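Local structure of phage-related conserved hypothetical protein, BB2244 (Bordetella bronchiseptica, 2BDV) at residues 153-158 / 163-168; 137-140 / 144-147; 106-109 / 114-117; 174-179 / 184-189. The protein is of unknown function but belongs to the SRAP family, whose characterised members crosslink to abasic sites in single-stranded DNA, and probably acts likewise. One frame throughout, in Å; residues are numbered along the deposited sequence.

Contact 1. Residues 153-158 / 163-168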
# COMPACT_ATOMS: atom_id res chain seq x y z
N ASP A 153 -7.83 9.44 -1.38
CA ASP A 153 -9.27 9.37 -1.60
C ASP A 153 -9.83 10.51 -2.45
O ASP A 153 -10.70 10.28 -3.30
CB ASP A 153 -9.98 9.30 -0.25
CG ASP A 153 -9.65 8.03 0.52
OD1 ASP A 153 -8.47 7.59 0.47
OD2 ASP A 153 -10.55 7.47 1.18
N ALA A 154 -9.34 11.72 -2.22
CA ALA A 154 -9.81 12.89 -2.96
C ALA A 154 -9.86 12.69 -4.47
O ALA A 154 -10.75 13.22 -5.14
CB ALA A 154 -8.93 14.10 -2.62
N LEU A 155 -8.90 11.94 -5.01
CA LEU A 155 -8.86 11.70 -6.45
C LEU A 155 -9.44 10.35 -6.85
O LEU A 155 -9.43 10.00 -8.03
CB LEU A 155 -7.42 11.82 -6.95
CG LEU A 155 -6.77 13.17 -6.64
CD1 LEU A 155 -5.33 13.15 -7.09
CD2 LEU A 155 -7.56 14.28 -7.34
N GLY A 156 -9.94 9.61 -5.87
CA GLY A 156 -10.52 8.31 -6.14
C GLY A 156 -9.53 7.32 -6.74
O GLY A 156 -8.32 7.46 -6.57
N GLY A 157 -10.05 6.32 -7.43
CA GLY A 157 -9.18 5.33 -8.04
C GLY A 157 -8.60 5.86 -9.34
O GLY A 157 -8.99 6.93 -9.82
N MET A 158 -7.66 5.12 -9.91
CA MET A 158 -7.04 5.51 -11.17
C MET A 158 -8.05 5.26 -12.29
O MET A 158 -8.08 6.00 -13.28
CB MET A 158 -5.76 4.69 -11.40
CG MET A 158 -4.85 5.20 -12.52
SD MET A 158 -4.17 6.86 -12.23
CE MET A 158 -3.05 6.52 -10.89
N ASP A 163 -12.95 4.01 -5.96
CA ASP A 163 -11.83 3.38 -5.26
C ASP A 163 -10.90 4.46 -4.73
O ASP A 163 -11.16 5.65 -4.87
CB ASP A 163 -11.08 2.42 -6.19
CG ASP A 163 -10.46 1.24 -5.44
OD1 ASP A 163 -10.48 0.12 -5.99
OD2 ASP A 163 -9.93 1.43 -4.32
N ARG A 164 -9.80 4.03 -4.13
CA ARG A 164 -8.84 4.95 -3.55
C ARG A 164 -7.44 4.61 -4.06
O ARG A 164 -6.87 3.59 -3.69
CB ARG A 164 -8.90 4.82 -2.03
CG ARG A 164 -10.28 5.15 -1.45
CD ARG A 164 -10.49 4.51 -0.09
NE ARG A 164 -10.93 3.12 -0.22
CZ ARG A 164 -12.17 2.77 -0.59
NH1 ARG A 164 -12.49 1.48 -0.69
NH2 ARG A 164 -13.08 3.69 -0.83
N ARG A 165 -6.89 5.47 -4.91
CA ARG A 165 -5.57 5.21 -5.45
C ARG A 165 -4.50 5.30 -4.37
O ARG A 165 -4.56 6.16 -3.49
CB ARG A 165 -5.24 6.18 -6.58
CG ARG A 165 -4.88 7.58 -6.12
CD ARG A 165 -4.67 8.48 -7.32
NE ARG A 165 -5.89 8.62 -8.11
CZ ARG A 165 -5.99 9.35 -9.21
NH1 ARG A 165 -7.14 9.43 -9.86
NH2 ARG A 165 -4.92 10.01 -9.67
N PRO A 166 -3.51 4.40 -4.42
CA PRO A 166 -2.42 4.38 -3.44
C PRO A 166 -1.38 5.46 -3.71
O PRO A 166 -1.03 5.72 -4.86
CB PRO A 166 -1.84 2.98 -3.61
CG PRO A 166 -1.99 2.76 -5.09
CD PRO A 166 -3.41 3.26 -5.34
N VAL A 167 -0.90 6.10 -2.65
CA VAL A 167 0.09 7.15 -2.81
C VAL A 167 1.46 6.54 -3.07
O VAL A 167 2.07 5.95 -2.18
CB VAL A 167 0.16 8.03 -1.54
CG1 VAL A 167 1.24 9.09 -1.69
CG2 VAL A 167 -1.19 8.67 -1.28
N ALA A 168 1.94 6.65 -4.31
CA ALA A 168 3.24 6.12 -4.67
C ALA A 168 4.26 7.25 -4.55
O ALA A 168 4.00 8.38 -4.99
CB ALA A 168 3.23 5.57 -6.09
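Arg-165 lays its guanidinium group against the turn formed by Leu-155, Gly-156 and Gly-157. The carbonyl oxygen of Gly-156 is gripped twice by this one residue, by Arg-165 NE at 3.1 Å and by Arg-165 N at 3.0 Å, the two donors arriving from opposite faces of the carbonyl plane. Gly-156 O lies close to the guanidinium plane, whereas Gly-157 O, bonded to Arg-165 NH1 at 3.1 Å, is tilted out of it. Leu-155 CB lies over the centre of one face, 3.6 Å from Arg-165 CZ, and Met-158 SD sits off-centre over the opposite face, 4.1 Å from Arg-165 NH2, which leaves the flat group little room to rotate. A bend at chi3 (63°) turns NE back to the carbonyl already used by the backbone N. Alongside, Asp-153 rests its carboxylate on the aliphatic part of Arg-164, with OD2 3.2 Å from Arg-164 CD; its charge is answered by Lys-75 and its OD1 by Thr-151. In the second shell, Gly-156 N bonds to Asp-153 O and closes the 3-10 turn, and Asp-163 OD2 takes the Arg-164 N-H through its anti lone pair (2.6 Å). That OD2 also bonds to the amino group of Cys-2; in SRAP relatives this N-terminal cysteine is the crosslinking residue, so the contact probably borders the active site. Both segments belong to the loop between strand 147-151 and helix 171-178, with Met-158 against Trp-102 of strand 101-107 and Val-167 backbone-bonded to strands 126-133 and 147-151.

Contact 2. Residues 137-140 / 144-147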
# COMPACT_ATOMS: atom_id res chain seq x y z
N ARG A 137 8.75 -4.39 16.95
CA ARG A 137 9.59 -5.51 17.39
C ARG A 137 9.01 -6.26 18.60
O ARG A 137 8.65 -5.66 19.60
CB ARG A 137 11.01 -5.01 17.73
CG ARG A 137 12.09 -6.11 17.76
CD ARG A 137 12.16 -6.86 19.10
NE ARG A 137 12.74 -6.04 20.16
CZ ARG A 137 12.84 -6.42 21.44
NH1 ARG A 137 13.38 -5.61 22.33
NH2 ARG A 137 12.39 -7.61 21.83
N GLY A 138 8.94 -7.59 18.48
CA GLY A 138 8.41 -8.40 19.55
C GLY A 138 6.91 -8.62 19.48
O GLY A 138 6.37 -9.46 20.20
N ALA A 139 6.24 -7.86 18.61
CA ALA A 139 4.79 -7.97 18.45
C ALA A 139 4.41 -9.10 17.51
O ALA A 139 5.16 -9.45 16.60
CB ALA A 139 4.23 -6.65 17.93
N GLU A 140 3.23 -9.67 17.73
CA GLU A 140 2.76 -10.76 16.89
C GLU A 140 2.31 -10.21 15.54
O GLU A 140 1.96 -9.03 15.43
CB GLU A 140 1.62 -11.49 17.59
CG GLU A 140 1.65 -12.98 17.37
CD GLU A 140 0.92 -13.73 18.45
OE1 GLU A 140 1.28 -13.55 19.64
OE2 GLU A 140 0.00 -14.51 18.12
N ALA A 144 -4.10 -7.01 14.73
CA ALA A 144 -3.87 -5.97 15.72
C ALA A 144 -2.59 -5.21 15.39
O ALA A 144 -2.38 -4.09 15.86
CB ALA A 144 -3.77 -6.57 17.12
N HIS A 145 -1.74 -5.82 14.57
CA HIS A 145 -0.51 -5.16 14.16
C HIS A 145 -0.38 -5.10 12.64
O HIS A 145 0.72 -5.07 12.11
CB HIS A 145 0.70 -5.87 14.79
CG HIS A 145 0.68 -5.88 16.28
ND1 HIS A 145 -0.02 -6.82 17.01
CD2 HIS A 145 1.18 -5.01 17.19
CE1 HIS A 145 0.05 -6.52 18.29
NE2 HIS A 145 0.78 -5.43 18.43
N GLY A 146 -1.52 -5.06 11.96
CA GLY A 146 -1.52 -4.99 10.50
C GLY A 146 -1.30 -3.57 9.99
O GLY A 146 -1.29 -2.62 10.77
N PHE A 147 -1.11 -3.42 8.68
CA PHE A 147 -0.89 -2.09 8.12
C PHE A 147 -1.95 -1.69 7.10
O PHE A 147 -2.76 -2.52 6.69
CB PHE A 147 0.50 -1.99 7.47
CG PHE A 147 0.66 -2.81 6.22
CD1 PHE A 147 1.27 -4.06 6.27
CD2 PHE A 147 0.22 -2.33 4.98
CE1 PHE A 147 1.45 -4.82 5.11
CE2 PHE A 147 0.40 -3.08 3.81
CZ PHE A 147 1.02 -4.33 3.87
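His-145 sets CG anti to its carbonyl carbon (chi1 -60°), and a chi2 of 84° turns the imidazole roughly perpendicular to the plane of its CA, CB and CG atoms, presenting one face to the methyl group of Ala-139. The methyl comes down over this face as a CH-pi contact, Ala-139 CB lying 3.8 Å from the centroid of the His-145 ring and 23° off its normal. It is displaced toward one side of the ring: Ala-139 CB is 3.5 Å from His-145 CD2 and 3.7 Å from His-145 NE2. The next carbonyl, Glu-140 O, approaches obliquely to 3.4 Å from His-145 ND1, but the angle is too poor for a hydrogen bond. ND1 instead bonds to Asp-142 OD1 in the bend between the segments, and this bond helps fix the rotation of the ring. All of this lies in the long surface connection between strands 126-133 and 147-151, antiparallel neighbours in the mixed sheet. Near the start of the same connection, Trp-135 touches the His-145 side chain and bonds through NE1 to Ala-139 O. Past His-145 the chain turns inward, and Phe-147 opens strand 147-151 with its buried ring stacked on Trp-60.

Contact 3. Residues 106-109 / 114-117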
# COMPACT_ATOMS: atom_id res chain seq x y z
N LYS A 106 -13.99 -1.71 -12.35
CA LYS A 106 -14.84 -0.70 -12.97
C LYS A 106 -16.27 -1.20 -13.05
O LYS A 106 -16.56 -2.18 -13.74
CB LYS A 106 -14.31 -0.40 -14.38
CG LYS A 106 -15.06 0.69 -15.12
CD LYS A 106 -14.94 2.03 -14.41
CE LYS A 106 -15.48 3.18 -15.26
NZ LYS A 106 -14.70 3.37 -16.53
N ALA A 107 -17.17 -0.54 -12.33
CA ALA A 107 -18.57 -0.91 -12.34
C ALA A 107 -19.09 -0.77 -13.76
O ALA A 107 -18.99 0.30 -14.35
CB ALA A 107 -19.35 -0.00 -11.40
N LEU A 108 -19.64 -1.84 -14.31
CA LEU A 108 -20.15 -1.79 -15.67
C LEU A 108 -21.63 -1.46 -15.73
O LEU A 108 -22.18 -1.26 -16.81
CB LEU A 108 -19.87 -3.11 -16.39
CG LEU A 108 -18.39 -3.50 -16.49
CD1 LEU A 108 -18.30 -4.98 -16.82
CD2 LEU A 108 -17.68 -2.66 -17.54
N ASP A 109 -22.28 -1.41 -14.57
CA ASP A 109 -23.70 -1.08 -14.48
C ASP A 109 -24.09 -0.76 -13.04
O ASP A 109 -23.31 -0.98 -12.11
CB ASP A 109 -24.55 -2.24 -15.02
CG ASP A 109 -24.39 -3.50 -14.20
OD1 ASP A 109 -23.24 -3.97 -14.04
OD2 ASP A 109 -25.41 -4.03 -13.71
N PRO A 114 -23.47 -5.58 -9.30
CA PRO A 114 -23.21 -5.22 -10.69
C PRO A 114 -21.99 -5.91 -11.29
O PRO A 114 -21.03 -6.22 -10.58
CB PRO A 114 -23.04 -3.71 -10.62
CG PRO A 114 -22.34 -3.54 -9.30
CD PRO A 114 -23.13 -4.47 -8.39
N ALA A 115 -22.02 -6.16 -12.60
CA ALA A 115 -20.89 -6.79 -13.27
C ALA A 115 -19.73 -5.81 -13.26
O ALA A 115 -19.87 -4.67 -13.71
CB ALA A 115 -21.25 -7.16 -14.70
N LYS A 116 -18.60 -6.24 -12.73
CA LYS A 116 -17.44 -5.37 -12.67
C LYS A 116 -16.28 -5.88 -13.50
O LYS A 116 -15.98 -7.07 -13.51
CB LYS A 116 -17.00 -5.19 -11.22
CG LYS A 116 -17.87 -4.25 -10.41
CD LYS A 116 -17.50 -4.33 -8.94
CE LYS A 116 -18.06 -3.15 -8.15
NZ LYS A 116 -17.44 -1.86 -8.62
N GLN A 117 -15.63 -4.96 -14.20
CA GLN A 117 -14.48 -5.27 -15.04
C GLN A 117 -13.18 -4.89 -14.33
O GLN A 117 -12.88 -3.71 -14.14
CB GLN A 117 -14.59 -4.50 -16.37
CG GLN A 117 -13.32 -4.49 -17.20
CD GLN A 117 -12.89 -5.88 -17.65
OE1 GLN A 117 -13.60 -6.54 -18.42
NE2 GLN A 117 -11.74 -6.32 -17.17
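The loop end of a beta hairpin joins Lys-106 to Gln-117 and Leu-108 to Ala-115 at the protein surface, where strands 101-107 and 116-123 run out into their connecting loop. Lys-106 and Gln-117 form a hydrogen-bonded antiparallel pair: Lys-106 N reaches Gln-117 O at 2.9 Å and Gln-117 N reaches Lys-106 O at 3.0 Å. Ala-107 and Lys-116 follow as a non-hydrogen-bonded pair. On their shared face the lysine chain runs extended until a bend at chi4, which brings NZ to 3.9 Å from Ala-107 CB. Beyond the last bridge the ladder continues with Leu-108 N to Ala-115 O at 2.9 Å. The leucine side chain leans over the partner strand on the face of Lys-106 and Gln-117. Both its methyls rest against the base of the glutamine, CD1 and CD2 each 3.8 Å from Gln-117 CB, while CD1 also meets the methyl of Ala-115. Farther out the pairing passes to a side chain. Asp-109 holds CG between its backbone N and carbonyl carbon (chi1 63°), a rotation that carries OD1 across to Ala-115 N; the bond is weak, 2.9 Å long but bent to 127°. The same OD1 lies 3.4 Å from Pro-114 CB, and the proline ring packs against the aspartate backbone. The two strands are the central pair of a four-stranded antiparallel sheet, with strand 5-7 beside 101-107 and strand 201-204 beside 116-123, and Gln-117 NE2 reaches Val-205 O just past that outer strand.

Contact 4. Residues 174-179 / 184-189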
# COMPACT_ATOMS: atom_id res chain seq x y z
N ALA A 174 10.73 8.39 -0.78
CA ALA A 174 10.43 7.12 -0.15
C ALA A 174 11.44 6.85 0.96
O ALA A 174 11.08 6.36 2.03
CB ALA A 174 10.47 6.00 -1.18
N ARG A 175 12.71 7.17 0.70
CA ARG A 175 13.76 6.98 1.70
C ARG A 175 13.50 7.90 2.88
O ARG A 175 13.65 7.49 4.02
CB ARG A 175 15.14 7.30 1.12
CG ARG A 175 15.59 6.34 0.05
CD ARG A 175 16.80 6.85 -0.71
NE ARG A 175 16.84 6.19 -2.00
CZ ARG A 175 16.98 6.81 -3.16
NH1 ARG A 175 17.11 8.13 -3.20
NH2 ARG A 175 16.95 6.11 -4.29
N GLU A 176 13.13 9.14 2.60
CA GLU A 176 12.88 10.07 3.68
C GLU A 176 11.70 9.58 4.52
O GLU A 176 11.74 9.66 5.74
CB GLU A 176 12.56 11.45 3.13
CG GLU A 176 13.22 12.58 3.89
CD GLU A 176 12.87 13.91 3.28
OE1 GLU A 176 12.68 13.95 2.05
OE2 GLU A 176 12.80 14.92 4.02
N TRP A 177 10.67 9.05 3.86
CA TRP A 177 9.50 8.54 4.56
C TRP A 177 9.85 7.44 5.58
O TRP A 177 9.39 7.49 6.71
CB TRP A 177 8.47 8.03 3.54
CG TRP A 177 7.26 7.33 4.13
CD1 TRP A 177 7.03 5.98 4.18
CD2 TRP A 177 6.09 7.95 4.69
NE1 TRP A 177 5.80 5.72 4.73
CE2 TRP A 177 5.20 6.91 5.06
CE3 TRP A 177 5.72 9.28 4.93
CZ2 TRP A 177 3.95 7.17 5.64
CZ3 TRP A 177 4.48 9.53 5.51
CH2 TRP A 177 3.61 8.48 5.86
N VAL A 178 10.67 6.46 5.18
CA VAL A 178 11.02 5.37 6.09
C VAL A 178 12.10 5.72 7.14
O VAL A 178 12.29 4.97 8.10
CB VAL A 178 11.48 4.11 5.29
CG1 VAL A 178 12.75 4.42 4.49
CG2 VAL A 178 11.75 2.94 6.23
N ASP A 179 12.77 6.85 6.96
CA ASP A 179 13.83 7.34 7.85
C ASP A 179 13.25 7.79 9.20
O ASP A 179 12.59 8.83 9.29
CB ASP A 179 14.58 8.51 7.18
CG ASP A 179 15.89 8.88 7.88
OD1 ASP A 179 16.76 9.49 7.21
OD2 ASP A 179 16.05 8.60 9.09
N VAL A 184 7.38 13.96 11.94
CA VAL A 184 6.02 13.73 11.47
C VAL A 184 5.55 14.84 10.54
O VAL A 184 4.79 14.60 9.59
CB VAL A 184 5.02 13.63 12.66
CG1 VAL A 184 3.60 13.47 12.15
CG2 VAL A 184 5.40 12.47 13.56
N ALA A 185 5.98 16.06 10.82
CA ALA A 185 5.60 17.21 10.02
C ALA A 185 6.13 17.03 8.61
O ALA A 185 5.43 17.32 7.64
CB ALA A 185 6.18 18.50 10.63
N ARG A 186 7.36 16.55 8.50
CA ARG A 186 7.99 16.33 7.21
C ARG A 186 7.30 15.16 6.51
O ARG A 186 7.12 15.16 5.30
CB ARG A 186 9.48 16.04 7.39
CG ARG A 186 10.22 15.68 6.10
CD ARG A 186 10.10 16.76 5.03
NE ARG A 186 10.46 16.27 3.70
CZ ARG A 186 10.08 16.84 2.56
NH1 ARG A 186 9.33 17.94 2.59
NH2 ARG A 186 10.44 16.32 1.39
N ALA A 187 6.89 14.16 7.30
CA ALA A 187 6.21 12.99 6.76
C ALA A 187 4.90 13.37 6.10
O ALA A 187 4.55 12.86 5.03
CB ALA A 187 5.96 11.97 7.88
N LYS A 188 4.15 14.26 6.74
CA LYS A 188 2.88 14.67 6.17
C LYS A 188 3.05 15.37 4.82
O LYS A 188 2.28 15.13 3.90
CB LYS A 188 2.14 15.55 7.18
CG LYS A 188 1.60 14.75 8.35
CD LYS A 188 1.19 15.64 9.50
CE LYS A 188 0.70 14.82 10.67
NZ LYS A 188 0.59 15.67 11.90
N GLU A 189 4.07 16.21 4.69
CA GLU A 189 4.32 16.91 3.43
C GLU A 189 4.62 15.91 2.30
O GLU A 189 4.05 16.00 1.22
CB GLU A 189 5.51 17.87 3.57
CG GLU A 189 5.21 19.16 4.35
CD GLU A 189 6.45 20.02 4.53
OE1 GLU A 189 6.31 21.19 4.98
OE2 GLU A 189 7.57 19.53 4.23
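Glu-176 and Trp-177 on helix 171-178 meet Arg-186 and Ala-187 on helix 184-191, two consecutive helices linked by a short loop and touching through a charged pair and an aromatic edge. The electrostatic part is a three-residue salt-bridge network. Arg-186 NE bonds to Glu-176 OE2 at 2.7 Å, and Arg-186 NH2 adds a weak bond to Glu-176 OE1 at 3.3 Å, so the carboxylate meets the guanidinium edge side-on with the two planes 25° apart. The fit is not flat: NE comes in from above the carboxylate plane. Arg-186 NH1 turns to its own helix and takes Glu-189 OE2 at 2.9 Å, in the guanidinium plane. Gripped by two carboxylates, the guanidinium is probably held against rotation. Its CG lies anti to the backbone N (chi1 175°), and a bend at chi2 (57°) directs the chain toward Glu-176, whose own chain is extended beyond CG and crosses it at about a right angle. The apolar part lies deeper. Trp-177 swings its six-membered ring toward the second helix, with CZ3 3.7 Å from the methyl carbon CB of Ala-187. The indole is pinned at its other end by NE1, which bonds to Ile-95 O in strand 94-99, and it packs on Ala-130 and Leu-132 of strand 126-133, fastening the helix pair to the mixed sheet. Across the helices the indole presents its edge to the backbone, Ala-187 O lying near the ring plane 3.4 Å from Trp-177 CZ3.

How the contacts relate
Along the chain the order is contact 3, contact 2, contact 1, contact 4, each closing before the next opens. Contact 3 ends the central hairpin of the antiparallel sheet; contact 2 lies in the connection leading into strand 147-151 of the mixed sheet, and contact 1 in the loop leaving that strand, their centres about 26 Å apart on opposite sides of the chain's centre. Contact 4 follows on the helices after that loop, its centre about 19 Å from that of contact 1. Contacts 3 and 4 are farthest separated, about 37 Å between centres. No two contacts touch. Contact 1, bonded to Cys-2, probably borders the active site.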